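Local coordinates for protein TRAP dicarboxylate transporter-DctP subunit (Rhodobacter sphaeroides, PDB 4PE3) that probably binds a solute, likely an organic acid, in the periplasm and delivers it to a TRAP-type membrane transporter, at residues A[115-125]-A[332-342]; A[161-169]-A[298-308]. All coordinates share one frame; numbering follows the deposited sequence.

Interaction 1. Residues A[115-125]-A[332-342]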
loop_
_atom_site.group_PDB
_atom_site.type_symbol
_atom_site.label_atom_id
_atom_site.label_comp_id
_atom_site.label_asym_id
_atom_site.label_seq_id
_atom_site.Cartn_x
_atom_site.Cartn_y
_atom_site.Cartn_z
ATOM N N ALA A 115 0.791 8.879 -5.891
ATOM C CA ALA A 115 0.644 9.886 -4.853
ATOM C C ALA A 115 1.818 9.983 -3.884
ATOM O O ALA A 115 2.090 11.052 -3.348
ATOM C CB ALA A 115 -0.621 9.628 -4.065
ATOM N N TRP A 116 2.486 8.859 -3.626
ATOM C CA TRP A 116 3.378 8.766 -2.473
ATOM C C TRP A 116 4.839 8.481 -2.849
ATOM O O TRP A 116 5.116 7.736 -3.785
ATOM C CB TRP A 116 2.910 7.664 -1.505
ATOM C CG TRP A 116 1.444 7.708 -1.179
ATOM C CD1 TRP A 116 0.550 6.696 -1.337
ATOM C CD2 TRP A 116 0.714 8.818 -0.659
ATOM N NE1 TRP A 116 -0.692 7.107 -0.960
ATOM C CE2 TRP A 116 -0.619 8.394 -0.507
ATOM C CE3 TRP A 116 1.056 10.116 -0.285
ATOM C CZ2 TRP A 116 -1.611 9.227 -0.034
ATOM C CZ3 TRP A 116 0.051 10.948 0.213
ATOM C CH2 TRP A 116 -1.261 10.495 0.334
ATOM N N ALA A 117 5.741 9.090 -2.088
ATOM C CA ALA A 117 7.188 8.888 -2.225
ATOM C C ALA A 117 7.775 8.244 -0.973
ATOM O O ALA A 117 8.967 7.933 -0.929
ATOM C CB ALA A 117 7.866 10.209 -2.493
ATOM N N ASP A 118 6.938 8.049 0.046
ATOM C CA ASP A 118 7.376 7.454 1.297
ATOM C C ASP A 118 6.157 7.059 2.106
ATOM O O ASP A 118 5.147 7.782 2.076
ATOM C CB ASP A 118 8.184 8.433 2.131
ATOM C CG ASP A 118 8.854 7.755 3.294
ATOM O OD1 ASP A 118 9.912 7.113 3.092
ATOM O OD2 ASP A 118 8.285 7.783 4.396
ATOM N N PRO A 119 6.240 5.960 2.894
ATOM C CA PRO A 119 5.053 5.596 3.680
ATOM C C PRO A 119 4.602 6.700 4.639
ATOM O O PRO A 119 3.413 6.790 4.919
ATOM C CB PRO A 119 5.506 4.350 4.445
ATOM C CG PRO A 119 6.537 3.725 3.567
ATOM C CD PRO A 119 7.223 4.859 2.861
ATOM N N ALA A 120 5.513 7.520 5.143
ATOM C CA ALA A 120 5.118 8.578 6.077
ATOM C C ALA A 120 4.081 9.518 5.464
ATOM O O ALA A 120 3.222 10.051 6.168
ATOM C CB ALA A 120 6.331 9.352 6.552
ATOM N N GLN A 121 4.172 9.742 4.157
ATOM C CA GLN A 121 3.221 10.633 3.496
ATOM C C GLN A 121 1.812 10.056 3.530
ATOM O O GLN A 121 0.854 10.745 3.893
ATOM C CB GLN A 121 3.630 10.908 2.056
ATOM C CG GLN A 121 4.937 11.672 1.909
ATOM C CD GLN A 121 5.342 11.854 0.464
ATOM O OE1 GLN A 121 4.895 11.143 -0.435
ATOM N NE2 GLN A 121 6.188 12.835 0.227
HETATM N N MSE A 122 1.680 8.790 3.164
HETATM C CA MSE A 122 0.370 8.133 3.187
HETATM C C MSE A 122 -0.204 8.042 4.607
HETATM O O MSE A 122 -1.399 8.271 4.840
HETATM C CB MSE A 122 0.482 6.759 2.532
HETATM C CG MSE A 122 -0.851 6.029 2.398
HETATM SE SE MSE A 122 -1.325 5.005 3.956
HETATM C CE MSE A 122 -0.221 3.464 3.698
ATOM N N ILE A 123 0.662 7.720 5.556
ATOM C CA ILE A 123 0.247 7.612 6.950
ATOM C C ILE A 123 -0.240 8.971 7.471
ATOM O O ILE A 123 -1.237 9.051 8.185
ATOM C CB ILE A 123 1.390 7.045 7.813
ATOM C CG1 ILE A 123 1.503 5.527 7.602
ATOM C CG2 ILE A 123 1.176 7.338 9.272
ATOM C CD1 ILE A 123 2.888 4.966 7.797
ATOM N N ASP A 124 0.446 10.045 7.104
ATOM C CA ASP A 124 0.012 11.383 7.496
ATOM C C ASP A 124 -1.306 11.769 6.832
ATOM O O ASP A 124 -2.184 12.357 7.481
ATOM C CB ASP A 124 1.100 12.418 7.214
ATOM C CG ASP A 124 0.754 13.769 7.788
ATOM O OD1 ASP A 124 0.824 13.890 9.024
ATOM O OD2 ASP A 124 0.401 14.685 7.017
ATOM N N PHE A 125 -1.464 11.425 5.556
ATOM C CA PHE A 125 -2.751 11.611 4.893
ATOM C C PHE A 125 -3.891 10.916 5.654
ATOM O O PHE A 125 -4.968 11.498 5.894
ATOM C CB PHE A 125 -2.690 11.109 3.462
ATOM C CG PHE A 125 -4.025 10.993 2.799
ATOM C CD1 PHE A 125 -4.768 12.113 2.497
ATOM C CD2 PHE A 125 -4.531 9.754 2.459
ATOM C CE1 PHE A 125 -5.983 12.003 1.880
ATOM C CE2 PHE A 125 -5.763 9.638 1.844
ATOM C CZ PHE A 125 -6.494 10.754 1.564
ATOM N N THR A 332 -10.342 14.779 -1.311
ATOM C CA THR A 332 -9.599 14.813 -0.065
ATOM C C THR A 332 -8.108 14.614 -0.299
ATOM O O THR A 332 -7.284 15.311 0.297
ATOM C CB THR A 332 -10.177 13.769 0.904
ATOM O OG1 THR A 332 -11.558 14.069 1.134
ATOM C CG2 THR A 332 -9.449 13.764 2.241
ATOM N N LEU A 333 -7.777 13.673 -1.186
ATOM C CA LEU A 333 -6.394 13.379 -1.543
ATOM C C LEU A 333 -5.730 14.555 -2.231
ATOM O O LEU A 333 -4.640 14.952 -1.864
ATOM C CB LEU A 333 -6.372 12.158 -2.454
ATOM C CG LEU A 333 -4.982 11.798 -2.988
ATOM C CD1 LEU A 333 -4.041 11.407 -1.853
ATOM C CD2 LEU A 333 -5.088 10.655 -3.982
ATOM N N VAL A 334 -6.408 15.126 -3.214
ATOM C CA VAL A 334 -5.818 16.220 -3.971
ATOM C C VAL A 334 -5.663 17.456 -3.088
ATOM O O VAL A 334 -4.655 18.158 -3.183
ATOM C CB VAL A 334 -6.648 16.543 -5.232
ATOM C CG1 VAL A 334 -6.211 17.865 -5.855
ATOM C CG2 VAL A 334 -6.519 15.405 -6.239
ATOM N N THR A 335 -6.642 17.725 -2.229
ATOM C CA THR A 335 -6.499 18.804 -1.267
ATOM C C THR A 335 -5.264 18.604 -0.394
ATOM O O THR A 335 -4.479 19.529 -0.209
ATOM C CB THR A 335 -7.763 18.940 -0.387
ATOM O OG1 THR A 335 -8.876 19.280 -1.221
ATOM C CG2 THR A 335 -7.577 20.020 0.673
ATOM N N TYR A 336 -5.065 17.386 0.104
ATOM C CA TYR A 336 -3.910 17.069 0.941
ATOM C C TYR A 336 -2.572 17.284 0.212
ATOM O O TYR A 336 -1.665 17.944 0.722
ATOM C CB TYR A 336 -4.009 15.615 1.450
ATOM C CG TYR A 336 -2.811 15.217 2.273
ATOM C CD1 TYR A 336 -2.742 15.533 3.623
ATOM C CD2 TYR A 336 -1.733 14.563 1.693
ATOM C CE1 TYR A 336 -1.644 15.203 4.365
ATOM C CE2 TYR A 336 -0.633 14.223 2.435
ATOM C CZ TYR A 336 -0.587 14.551 3.760
ATOM O OH TYR A 336 0.503 14.218 4.507
ATOM N N LEU A 337 -2.469 16.722 -0.977
ATOM C CA LEU A 337 -1.247 16.826 -1.771
ATOM C C LEU A 337 -0.924 18.274 -2.111
ATOM O O LEU A 337 0.238 18.674 -2.029
ATOM C CB LEU A 337 -1.377 15.989 -3.040
ATOM C CG LEU A 337 -1.525 14.486 -2.787
ATOM C CD1 LEU A 337 -1.879 13.757 -4.071
ATOM C CD2 LEU A 337 -0.254 13.896 -2.192
ATOM N N LYS A 338 -1.928 19.061 -2.488
ATOM C CA LYS A 338 -1.682 20.452 -2.821
ATOM C C LYS A 338 -1.244 21.199 -1.576
ATOM O O LYS A 338 -0.318 22.014 -1.603
ATOM C CB LYS A 338 -2.928 21.096 -3.442
ATOM C CG LYS A 338 -3.221 20.642 -4.864
ATOM C CD LYS A 338 -4.386 21.413 -5.453
ATOM C CE LYS A 338 -4.723 20.941 -6.858
ATOM N NZ LYS A 338 -5.563 21.959 -7.559
ATOM N N ASP A 339 -1.910 20.910 -0.470
ATOM C CA ASP A 339 -1.616 21.584 0.771
ATOM C C ASP A 339 -0.194 21.308 1.260
ATOM O O ASP A 339 0.447 22.183 1.853
ATOM C CB ASP A 339 -2.612 21.160 1.833
ATOM C CG ASP A 339 -2.224 21.654 3.176
ATOM O OD1 ASP A 339 -2.272 22.882 3.359
ATOM O OD2 ASP A 339 -1.833 20.837 4.030
ATOM N N LYS A 340 0.297 20.095 1.004
ATOM C CA LYS A 340 1.643 19.709 1.435
ATOM C C LYS A 340 2.727 20.090 0.428
ATOM O O LYS A 340 3.905 19.792 0.638
ATOM C CB LYS A 340 1.713 18.206 1.723
ATOM C CG LYS A 340 0.928 17.763 2.944
ATOM C CD LYS A 340 1.012 18.804 4.050
ATOM C CE LYS A 340 0.683 18.229 5.414
ATOM N NZ LYS A 340 1.823 17.399 5.895
ATOM N N GLY A 341 2.332 20.733 -0.666
ATOM C CA GLY A 341 3.291 21.139 -1.688
ATOM C C GLY A 341 3.784 19.989 -2.549
ATOM O O GLY A 341 4.814 20.095 -3.225
ATOM N N LEU A 342 3.048 18.885 -2.532
ATOM C CA LEU A 342 3.421 17.698 -3.269
ATOM C C LEU A 342 2.884 17.700 -4.695
ATOM O O LEU A 342 3.360 16.949 -5.553
ATOM C CB LEU A 342 2.897 16.472 -2.511
ATOM C CG LEU A 342 3.637 16.210 -1.193
ATOM C CD1 LEU A 342 2.971 15.096 -0.379
ATOM C CD2 LEU A 342 5.113 15.892 -1.436
#
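Helix-on-helix packing between Phe-125 and Tyr-336 joins helix 119-128 and the loop before it to helix 324-339 in this periplasmic solute-binding fold. The short segments' axes approach to 11.3 Å and cross at 122°, with large side chains between them. An edge of the Phe-125 ring points at the face of Tyr-336 in a T-shaped stack, with centroids 5.4 Å apart. Phe-125 CA lies over the same ring as a CH-pi donor. With CG anti to the backbone N (chi1 178°), Tyr-336 reaches across to helix 119-128. Tyr-336 OH donates to Asp-124 OD2 at 2.6 Å, on the anti lone pair. Replacing Tyr-336 by alanine removes ring and hydroxyl, which is likely to leave Asp-124 OD2 without this bond and a gap beside Phe-125. One turn earlier, Leu-333 CD1 sits over the centre of the Phe-125 ring and touches Trp-116 CH2 at 3.7 Å. Leu-337 CD2 meets Trp-116 CZ3, and Trp-316 of helix 302-320 packs on Leu-337 and Ala-115. After the helix, Gly-341 closes a Schellman motif, and Leu-342 CD2 touches Gln-121 NE2. Lys-340 NZ makes a long salt bridge to Asp-124 OD2, 3.3 Å, from above the carboxylate plane.

Interaction 2. Residues A[161-169]-A[298-308]; sequences VPLDTVEDL and HDWSDEERAKF. With ZN (zinc ion), chain N; ZN (zinc ion), chain O.
With chi1 -60°, His-298 has CG beside its backbone N, and Asp-164 is set likewise at chi1 -68°. These torsions bring imidazole and carboxylate together. The contact holds the loop 161-169, between strands 157-159 and 173-175, against the start of helix 302-320. His-298 ND1 donates to Asp-164 OD1 at 2.6 Å. The bond is nearly straight and lies in the ring plane, but it meets the carboxylate from above its plane. NE2 of the same ring bonds to His-231. The Trp-300 indole lies against the backbone of Asp-164 and Thr-165, which runs over one face. Trp-300 NE1 donates to Leu-163 O at 2.9 Å. Phe-237 stacks with Trp-300.

On the first turn of helix 302-320, whose N-cap is Ser-301, Glu-304 bends at chi2 and runs alongside Thr-165. Glu-304 OE1 accepts from Val-166 N at 3.1 Å. Lys-307 NZ joins two acids, bonding Glu-167 OE1 at 2.9 Å and Glu-304 OE2 also at 2.9 Å. Beside this network Val-166 CG2 packs on Phe-308 CB, and Leu-169 CD1 reaches the edge of the Phe-308 ring.

Glu-303 and Glu-304 also bind a zinc ion. Asp-168 OD2 accepts from Asp-164 N and Thr-165 N and binds another zinc. Lys-307, and the zinc on Glu-303 and Glu-304, probably offset the repulsion between Glu-167 OE1 and Glu-304 OE1, 3.8 Å apart.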
loop_
_atom_site.group_PDB
_atom_site.type_symbol
_atom_site.label_atom_id
_atom_site.label_comp_id
_atom_site.label_asym_id
_atom_site.label_seq_id
_atom_site.Cartn_x
_atom_site.Cartn_y
_atom_site.Cartn_z
ATOM N N VAL A 161 16.578 0.799 -18.391
ATOM C CA VAL A 161 16.943 2.060 -19.020
ATOM C C VAL A 161 16.999 3.162 -17.965
ATOM O O VAL A 161 16.284 3.120 -16.964
ATOM C CB VAL A 161 15.965 2.445 -20.168
ATOM C CG1 VAL A 161 16.027 1.420 -21.302
ATOM C CG2 VAL A 161 14.529 2.619 -19.667
ATOM N N PRO A 162 17.873 4.147 -18.162
ATOM C CA PRO A 162 17.982 5.196 -17.142
ATOM C C PRO A 162 16.784 6.138 -17.130
ATOM O O PRO A 162 16.527 6.799 -18.144
ATOM C CB PRO A 162 19.244 5.950 -17.554
ATOM C CG PRO A 162 19.411 5.651 -19.027
ATOM C CD PRO A 162 18.874 4.284 -19.234
ATOM N N LEU A 163 16.068 6.172 -16.008
ATOM C CA LEU A 163 14.925 7.046 -15.809
ATOM C C LEU A 163 15.216 8.018 -14.683
ATOM O O LEU A 163 15.315 7.626 -13.518
ATOM C CB LEU A 163 13.707 6.215 -15.435
ATOM C CG LEU A 163 13.366 5.042 -16.357
ATOM C CD1 LEU A 163 12.276 4.231 -15.697
ATOM C CD2 LEU A 163 12.933 5.473 -17.768
ATOM N N ASP A 164 15.344 9.294 -15.029
ATOM C CA ASP A 164 15.467 10.353 -14.036
ATOM C C ASP A 164 14.315 11.337 -14.087
ATOM O O ASP A 164 14.154 12.121 -13.153
ATOM C CB ASP A 164 16.789 11.095 -14.209
ATOM C CG ASP A 164 17.969 10.213 -13.847
ATOM O OD1 ASP A 164 18.101 9.830 -12.662
ATOM O OD2 ASP A 164 18.728 9.836 -14.755
ATOM N N THR A 165 13.523 11.302 -15.158
ATOM C CA THR A 165 12.390 12.218 -15.290
ATOM C C THR A 165 11.162 11.456 -15.778
ATOM O O THR A 165 11.283 10.352 -16.333
ATOM C CB THR A 165 12.668 13.331 -16.301
ATOM O OG1 THR A 165 12.718 12.747 -17.607
ATOM C CG2 THR A 165 13.979 14.074 -15.975
ATOM N N VAL A 166 9.985 12.054 -15.609
ATOM C CA VAL A 166 8.788 11.447 -16.122
ATOM C C VAL A 166 8.857 11.288 -17.632
ATOM O O VAL A 166 8.326 10.329 -18.189
ATOM C CB VAL A 166 7.556 12.253 -15.724
ATOM C CG1 VAL A 166 6.323 11.666 -16.345
ATOM C CG2 VAL A 166 7.428 12.319 -14.216
ATOM N N GLU A 167 9.503 12.248 -18.296
ATOM C CA GLU A 167 9.664 12.204 -19.736
ATOM C C GLU A 167 10.403 10.945 -20.196
ATOM O O GLU A 167 10.163 10.443 -21.299
ATOM C CB GLU A 167 10.435 13.451 -20.207
ATOM C CG GLU A 167 9.632 14.779 -20.199
ATOM C CD GLU A 167 9.469 15.421 -18.816
ATOM O OE1 GLU A 167 10.095 14.996 -17.825
ATOM O OE2 GLU A 167 8.697 16.393 -18.721
ATOM N N ASP A 168 11.298 10.434 -19.353
ATOM C CA ASP A 168 12.024 9.218 -19.688
ATOM C C ASP A 168 11.110 7.995 -19.828
ATOM O O ASP A 168 11.515 6.994 -20.396
ATOM C CB ASP A 168 13.130 8.958 -18.671
ATOM C CG ASP A 168 14.271 9.971 -18.746
ATOM O OD1 ASP A 168 14.554 10.555 -19.834
ATOM O OD2 ASP A 168 14.930 10.193 -17.711
ATOM N N LEU A 169 9.883 8.057 -19.334
ATOM C CA LEU A 169 8.983 6.919 -19.445
ATOM C C LEU A 169 8.371 6.741 -20.832
ATOM O O LEU A 169 7.818 5.686 -21.140
ATOM C CB LEU A 169 7.853 7.079 -18.434
ATOM C CG LEU A 169 8.213 6.946 -16.958
ATOM C CD1 LEU A 169 6.981 7.343 -16.109
ATOM C CD2 LEU A 169 8.698 5.550 -16.611
ATOM N N HIS A 298 18.382 5.291 -8.868
ATOM C CA HIS A 298 17.902 6.650 -9.149
ATOM C C HIS A 298 16.857 7.056 -8.133
ATOM O O HIS A 298 15.886 6.338 -7.918
ATOM C CB HIS A 298 17.259 6.696 -10.519
ATOM C CG HIS A 298 18.174 6.324 -11.631
ATOM N ND1 HIS A 298 18.684 7.268 -12.491
ATOM C CD2 HIS A 298 18.667 5.133 -12.045
ATOM C CE1 HIS A 298 19.447 6.685 -13.389
ATOM N NE2 HIS A 298 19.455 5.392 -13.137
ATOM N N ASP A 299 17.056 8.206 -7.497
ATOM C CA ASP A 299 16.072 8.794 -6.578
ATOM C C ASP A 299 15.469 10.025 -7.259
ATOM O O ASP A 299 16.114 11.080 -7.336
ATOM C CB ASP A 299 16.769 9.175 -5.268
ATOM C CG ASP A 299 15.835 9.814 -4.225
ATOM O OD1 ASP A 299 14.606 9.822 -4.341
ATOM O OD2 ASP A 299 16.366 10.347 -3.237
ATOM N N TRP A 300 14.266 9.891 -7.808
ATOM C CA TRP A 300 13.670 10.991 -8.565
ATOM C C TRP A 300 13.568 12.233 -7.687
ATOM O O TRP A 300 13.272 12.142 -6.501
ATOM C CB TRP A 300 12.290 10.603 -9.088
ATOM C CG TRP A 300 12.270 9.789 -10.324
ATOM C CD1 TRP A 300 13.342 9.203 -10.952
ATOM C CD2 TRP A 300 11.122 9.466 -11.115
ATOM N NE1 TRP A 300 12.918 8.548 -12.081
ATOM C CE2 TRP A 300 11.562 8.687 -12.197
ATOM C CE3 TRP A 300 9.761 9.762 -11.012
ATOM C CZ2 TRP A 300 10.703 8.227 -13.179
ATOM C CZ3 TRP A 300 8.911 9.276 -11.966
ATOM C CH2 TRP A 300 9.384 8.524 -13.047
ATOM N N SER A 301 13.831 13.403 -8.273
ATOM C CA SER A 301 13.677 14.640 -7.520
ATOM C C SER A 301 12.242 14.871 -7.081
ATOM O O SER A 301 11.296 14.319 -7.635
ATOM C CB SER A 301 14.121 15.819 -8.370
ATOM O OG SER A 301 13.273 15.937 -9.492
ATOM N N ASP A 302 12.078 15.723 -6.086
ATOM C CA ASP A 302 10.742 16.134 -5.682
ATOM C C ASP A 302 9.919 16.679 -6.856
ATOM O O ASP A 302 8.717 16.421 -6.948
ATOM C CB ASP A 302 10.815 17.194 -4.585
ATOM C CG ASP A 302 11.312 16.641 -3.271
ATOM O OD1 ASP A 302 11.429 15.403 -3.141
ATOM O OD2 ASP A 302 11.564 17.447 -2.354
ATOM N N GLU A 303 10.556 17.484 -7.700
ATOM C CA GLU A 303 9.884 18.049 -8.869
ATOM C C GLU A 303 9.402 16.984 -9.844
ATOM O O GLU A 303 8.309 17.070 -10.381
ATOM C CB GLU A 303 10.786 19.060 -9.603
ATOM C CG GLU A 303 12.287 18.714 -9.673
ATOM C CD GLU A 303 12.798 18.367 -11.086
ATOM O OE1 GLU A 303 12.035 18.483 -12.069
ATOM O OE2 GLU A 303 13.980 17.975 -11.226
ATOM N N GLU A 304 10.211 15.953 -10.068
ATOM C CA GLU A 304 9.802 14.909 -10.989
ATOM C C GLU A 304 8.667 14.081 -10.364
ATOM O O GLU A 304 7.738 13.679 -11.041
ATOM C CB GLU A 304 10.996 14.037 -11.404
ATOM C CG GLU A 304 12.006 14.786 -12.263
ATOM C CD GLU A 304 11.403 15.297 -13.522
ATOM O OE1 GLU A 304 10.466 14.664 -14.065
ATOM O OE2 GLU A 304 11.877 16.361 -13.971
ATOM N N ARG A 305 8.732 13.863 -9.067
ATOM C CA ARG A 305 7.668 13.151 -8.383
ATOM C C ARG A 305 6.362 13.944 -8.435
ATOM O O ARG A 305 5.281 13.385 -8.626
ATOM C CB ARG A 305 8.094 12.849 -6.954
ATOM C CG ARG A 305 9.236 11.820 -6.902
ATOM C CD ARG A 305 9.712 11.595 -5.511
ATOM N NE ARG A 305 10.884 10.722 -5.488
ATOM C CZ ARG A 305 10.861 9.391 -5.464
ATOM N NH1 ARG A 305 9.708 8.760 -5.424
ATOM N NH2 ARG A 305 12.012 8.727 -5.435
ATOM N N ALA A 306 6.451 15.267 -8.266
ATOM C CA ALA A 306 5.264 16.127 -8.390
ATOM C C ALA A 306 4.710 16.075 -9.817
ATOM O O ALA A 306 3.501 16.057 -10.008
ATOM C CB ALA A 306 5.592 17.570 -7.996
ATOM N N LYS A 307 5.588 16.024 -10.812
ATOM C CA LYS A 307 5.142 15.872 -12.187
ATOM C C LYS A 307 4.415 14.529 -12.368
ATOM O O LYS A 307 3.382 14.456 -13.026
ATOM C CB LYS A 307 6.326 16.023 -13.152
ATOM C CG LYS A 307 6.700 17.479 -13.389
ATOM C CD LYS A 307 8.104 17.638 -13.968
ATOM C CE LYS A 307 8.288 16.831 -15.209
ATOM N NZ LYS A 307 9.668 17.035 -15.772
ATOM N N PHE A 308 4.948 13.462 -11.779
ATOM C CA PHE A 308 4.285 12.164 -11.885
ATOM C C PHE A 308 2.896 12.195 -11.223
ATOM O O PHE A 308 1.929 11.676 -11.779
ATOM C CB PHE A 308 5.151 11.043 -11.321
ATOM C CG PHE A 308 4.659 9.682 -11.696
ATOM C CD1 PHE A 308 4.946 9.144 -12.944
ATOM C CD2 PHE A 308 3.890 8.940 -10.813
ATOM C CE1 PHE A 308 4.480 7.877 -13.297
ATOM C CE2 PHE A 308 3.423 7.674 -11.161
ATOM C CZ PHE A 308 3.712 7.145 -12.397
HETATM ZN ZN ZN N . 16.718 11.452 -18.529
HETATM ZN ZN ZN O . 14.812 11.126 -2.285
HETATM O O HOH W 1 18.262 9.576 -17.715
HETATM O O HOH W 2 15.113 13.010 -10.864
HETATM O O HOH W 3 16.811 10.564 -10.449
HETATM O O HOH W 4 12.832 10.728 -2.699
HETATM O O HOH W 5 15.028 9.523 -0.890
HETATM O O HOH W 6 15.220 13.007 -2.988
#

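In the fold
Both contacts involve the C-terminal helical part of the chain. Interaction 1 uses helix 324-339, and interaction 2 uses the start of helix 302-320, which precedes it in sequence. Their centres are 18 Å apart, yet they touch: Leu-342 O lies against Ala-306 CB, and Ala-117 CB against Arg-305. Arg-309 of helix 302-320 also bonds to Ala-115 O and Leu-342 O of interaction 1. Each contact is partly buried. Interaction 1 lies nearer the chain centre and joins two helices mainly through aromatic and aliphatic packing. Interaction 2 lies farther out and fixes a loop between two strands to a helix start, relying more on hydrogen bonds and charge pairs; zinc binds acids of each segment without bridging them.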